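Local coordinates for protein CaaX farnesyltransferase beta subunit Ram1 (Aspergillus fumigatus, PDB 4LNG) that probably catalyses, together with its alpha subunit, zinc-dependent transfer of a farnesyl group from farnesyl diphosphate to a cysteine near the C-terminus of target proteins, and contributes peptide binding, at residues M154-L159 / T434-T439. Sequence-based numbering, arbitrary orientation.
Sequences MVYWAL and TCYALT. With JAN (6-[(S)-amino(4-chlorophenyl)(1-methyl-1H-imidazol-5-yl)methyl]-4-(3-chlorophenyl)-1-methylquinolin-2(1H)-one), chain F.
The hydroxyl of Y156 has two partners: it is hydrogen-bonded to the backbone O of V499, and it accepts a bond from a water whose O lies 2.9 Å from Y156 OH. The same water stands 2.7 Å from Y436 OH, in the plane of that tyrosine ring, so a single solvent molecule ties together two helices of the alpha-alpha toroid. This is a worked example of how such a fold joins helices far apart in sequence, here 151-164 and 431-444, whose short segments run at 38° with axes 9.1 Å apart. The two tyrosine side chains cross at about a right angle, with Y436 OH reaching the edge of the Y156 ring at CE2.

Beside the tyrosines stands W157. Its NE1 comes 3.5 Å from Y436 CE2, the two rings meeting obliquely with planes at 72°. The backbones come nearest at W157 and C435, and there C435 CB sits 3.5 Å from W157 O. With SG anti to the backbone N (chi1 170°), C435 brings its sulfur over the centre of one face of the Y436 ring and 3.9 Å from W157 CD1, making oblique sulfur-aromatic contacts with both W157 and Y156.

The far rim of the indole lines the inhibitor pocket: W157 CH2 lies 3.5 Å from JAN C23, in the chlorophenyl ring borne by the quinolinone. The Y436 side chain also comes close to that of the zinc ligand C367, so the contact borders both the inhibitor and the zinc site. Within helix 431-444, C435 O accepts both T439 N and the side-chain T439 OG1, the hydroxyl 2.9 Å away and well above the carbonyl plane.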
loop_
_atom_site.group_PDB
_atom_site.type_symbol
_atom_site.label_atom_id
_atom_site.label_comp_id
_atom_site.label_asym_id
_atom_site.label_seq_id
_atom_site.Cartn_x
_atom_site.Cartn_y
_atom_site.Cartn_z
ATOM N N MET B 154 -16.605 2.933 -1.551
ATOM C CA MET B 154 -17.411 3.387 -0.422
ATOM C C MET B 154 -18.405 2.321 0.028
ATOM O O MET B 154 -18.677 2.179 1.221
ATOM C CB MET B 154 -18.135 4.687 -0.766
ATOM C CG MET B 154 -17.196 5.788 -1.231
ATOM S SD MET B 154 -18.076 7.253 -1.797
ATOM C CE MET B 154 -18.848 7.772 -0.275
ATOM N N VAL B 155 -18.938 1.570 -0.930
ATOM C CA VAL B 155 -19.830 0.465 -0.610
ATOM C C VAL B 155 -19.073 -0.643 0.115
ATOM O O VAL B 155 -19.548 -1.182 1.116
ATOM C CB VAL B 155 -20.496 -0.101 -1.879
ATOM C CG1 VAL B 155 -21.289 -1.358 -1.551
ATOM C CG2 VAL B 155 -21.398 0.950 -2.507
ATOM N N TYR B 156 -17.887 -0.967 -0.383
ATOM C CA TYR B 156 -17.075 -2.020 0.212
ATOM C C TYR B 156 -16.647 -1.708 1.651
ATOM O O TYR B 156 -16.800 -2.545 2.540
ATOM C CB TYR B 156 -15.838 -2.314 -0.644
ATOM C CG TYR B 156 -14.798 -3.091 0.126
ATOM C CD1 TYR B 156 -14.982 -4.440 0.411
ATOM C CD2 TYR B 156 -13.652 -2.466 0.606
ATOM C CE1 TYR B 156 -14.044 -5.149 1.145
ATOM C CE2 TYR B 156 -12.710 -3.163 1.330
ATOM C CZ TYR B 156 -12.906 -4.504 1.596
ATOM O OH TYR B 156 -11.959 -5.189 2.320
ATOM N N TRP B 157 -16.106 -0.513 1.870
ATOM C CA TRP B 157 -15.615 -0.113 3.189
ATOM C C TRP B 157 -16.718 -0.204 4.246
ATOM O O TRP B 157 -16.490 -0.688 5.358
ATOM C CB TRP B 157 -15.047 1.310 3.151
ATOM C CG TRP B 157 -13.824 1.464 2.286
ATOM C CD1 TRP B 157 -12.834 0.545 2.087
ATOM C CD2 TRP B 157 -13.475 2.608 1.493
ATOM N NE1 TRP B 157 -11.885 1.050 1.222
ATOM C CE2 TRP B 157 -12.259 2.314 0.844
ATOM C CE3 TRP B 157 -14.072 3.854 1.276
ATOM C CZ2 TRP B 157 -11.630 3.220 -0.011
ATOM C CZ3 TRP B 157 -13.447 4.752 0.425
ATOM C CH2 TRP B 157 -12.238 4.431 -0.204
ATOM N N ALA B 158 -17.916 0.250 3.889
ATOM C CA ALA B 158 -19.050 0.199 4.808
ATOM C C ALA B 158 -19.507 -1.229 5.101
ATOM O O ALA B 158 -19.729 -1.588 6.260
ATOM C CB ALA B 158 -20.203 1.032 4.279
ATOM N N LEU B 159 -19.656 -2.042 4.058
ATOM C CA LEU B 159 -20.083 -3.429 4.233
ATOM C C LEU B 159 -19.049 -4.226 5.023
ATOM O O LEU B 159 -19.403 -5.056 5.861
ATOM C CB LEU B 159 -20.331 -4.101 2.880
ATOM C CG LEU B 159 -21.552 -3.638 2.085
ATOM C CD1 LEU B 159 -21.593 -4.321 0.729
ATOM C CD2 LEU B 159 -22.838 -3.898 2.861
ATOM N N THR B 434 -12.201 3.858 8.875
ATOM C CA THR B 434 -13.037 3.048 9.755
ATOM C C THR B 434 -12.901 1.575 9.384
ATOM O O THR B 434 -12.654 0.730 10.244
ATOM C CB THR B 434 -14.520 3.472 9.688
ATOM O OG1 THR B 434 -14.648 4.827 10.133
ATOM C CG2 THR B 434 -15.376 2.576 10.575
ATOM N N CYS B 435 -13.037 1.276 8.094
ATOM C CA CYS B 435 -12.893 -0.092 7.607
ATOM C C CYS B 435 -11.547 -0.707 7.992
ATOM O O CYS B 435 -11.494 -1.798 8.556
ATOM C CB CYS B 435 -13.089 -0.148 6.083
ATOM S SG CYS B 435 -12.675 -1.735 5.304
ATOM N N TYR B 436 -10.457 -0.002 7.708
ATOM C CA TYR B 436 -9.139 -0.611 7.848
ATOM C C TYR B 436 -8.590 -0.643 9.275
ATOM O O TYR B 436 -7.800 -1.521 9.609
ATOM C CB TYR B 436 -8.144 -0.017 6.843
ATOM C CG TYR B 436 -8.473 -0.435 5.426
ATOM C CD1 TYR B 436 -8.546 -1.784 5.086
ATOM C CD2 TYR B 436 -8.732 0.506 4.436
ATOM C CE1 TYR B 436 -8.855 -2.186 3.793
ATOM C CE2 TYR B 436 -9.046 0.112 3.134
ATOM C CZ TYR B 436 -9.103 -1.233 2.824
ATOM O OH TYR B 436 -9.417 -1.637 1.547
ATOM N N ALA B 437 -9.025 0.284 10.121
ATOM C CA ALA B 437 -8.674 0.208 11.536
ATOM C C ALA B 437 -9.374 -0.990 12.189
ATOM O O ALA B 437 -8.786 -1.689 13.012
ATOM C CB ALA B 437 -9.033 1.507 12.257
ATOM N N LEU B 438 -10.625 -1.234 11.809
ATOM C CA LEU B 438 -11.360 -2.382 12.337
ATOM C C LEU B 438 -10.795 -3.692 11.801
ATOM O O LEU B 438 -10.766 -4.701 12.508
ATOM C CB LEU B 438 -12.851 -2.277 12.011
ATOM C CG LEU B 438 -13.631 -1.150 12.693
ATOM C CD1 LEU B 438 -15.054 -1.088 12.159
ATOM C CD2 LEU B 438 -13.633 -1.338 14.202
ATOM N N THR B 439 -10.358 -3.681 10.544
ATOM C CA THR B 439 -9.750 -4.866 9.948
ATOM C C THR B 439 -8.481 -5.240 10.708
ATOM O O THR B 439 -8.247 -6.412 11.009
ATOM C CB THR B 439 -9.431 -4.649 8.455
ATOM O OG1 THR B 439 -10.653 -4.490 7.724
ATOM C CG2 THR B 439 -8.667 -5.840 7.889
HETATM C C1 JAN F . -1.993 7.541 1.617
HETATM N N1 JAN F . -3.278 7.356 2.435
HETATM C C2 JAN F . -3.121 6.901 3.644
HETATM N N2 JAN F . -4.220 6.986 4.251
HETATM C C3 JAN F . -5.340 7.423 3.504
HETATM C C4 JAN F . -4.602 7.880 2.293
HETATM C C5 JAN F . -5.250 8.480 0.882
HETATM C C6 JAN F . -4.838 7.418 -0.193
HETATM C C7 JAN F . -5.101 6.118 0.060
HETATM C C8 JAN F . -5.042 5.064 -0.875
HETATM C C9 JAN F . -4.815 5.890 -2.153
HETATM CL CL1 JAN F . -4.899 4.516 -3.521
HETATM C C10 JAN F . -4.580 7.043 -2.443
HETATM C C11 JAN F . -4.578 7.962 -1.330
HETATM N N3 JAN F . -4.388 9.590 0.634
HETATM C C12 JAN F . -6.719 8.653 1.295
HETATM C C13 JAN F . -7.554 8.066 0.583
HETATM C C14 JAN F . -8.859 8.463 0.793
HETATM C C15 JAN F . -6.813 9.719 2.168
HETATM C C16 JAN F . -8.329 10.057 2.589
HETATM C C17 JAN F . -9.240 9.108 1.760
HETATM N N4 JAN F . -10.589 9.580 2.100
HETATM C C18 JAN F . -10.850 10.569 3.292
HETATM C C19 JAN F . -11.604 8.820 1.612
HETATM O O1 JAN F . -12.759 9.131 1.996
HETATM C C20 JAN F . -11.180 7.939 0.632
HETATM C C21 JAN F . -9.951 7.783 0.090
HETATM C C22 JAN F . -9.662 6.781 -0.941
HETATM C C23 JAN F . -8.984 5.534 -0.569
HETATM C C24 JAN F . -8.859 4.762 -1.720
HETATM CL CL2 JAN F . -8.021 3.215 -1.417
HETATM C C25 JAN F . -9.139 5.041 -3.163
HETATM C C26 JAN F . -9.978 6.217 -3.260
HETATM C C27 JAN F . -10.083 6.990 -2.218
HETATM O O HOH W 1 -9.444 -4.298 1.099
#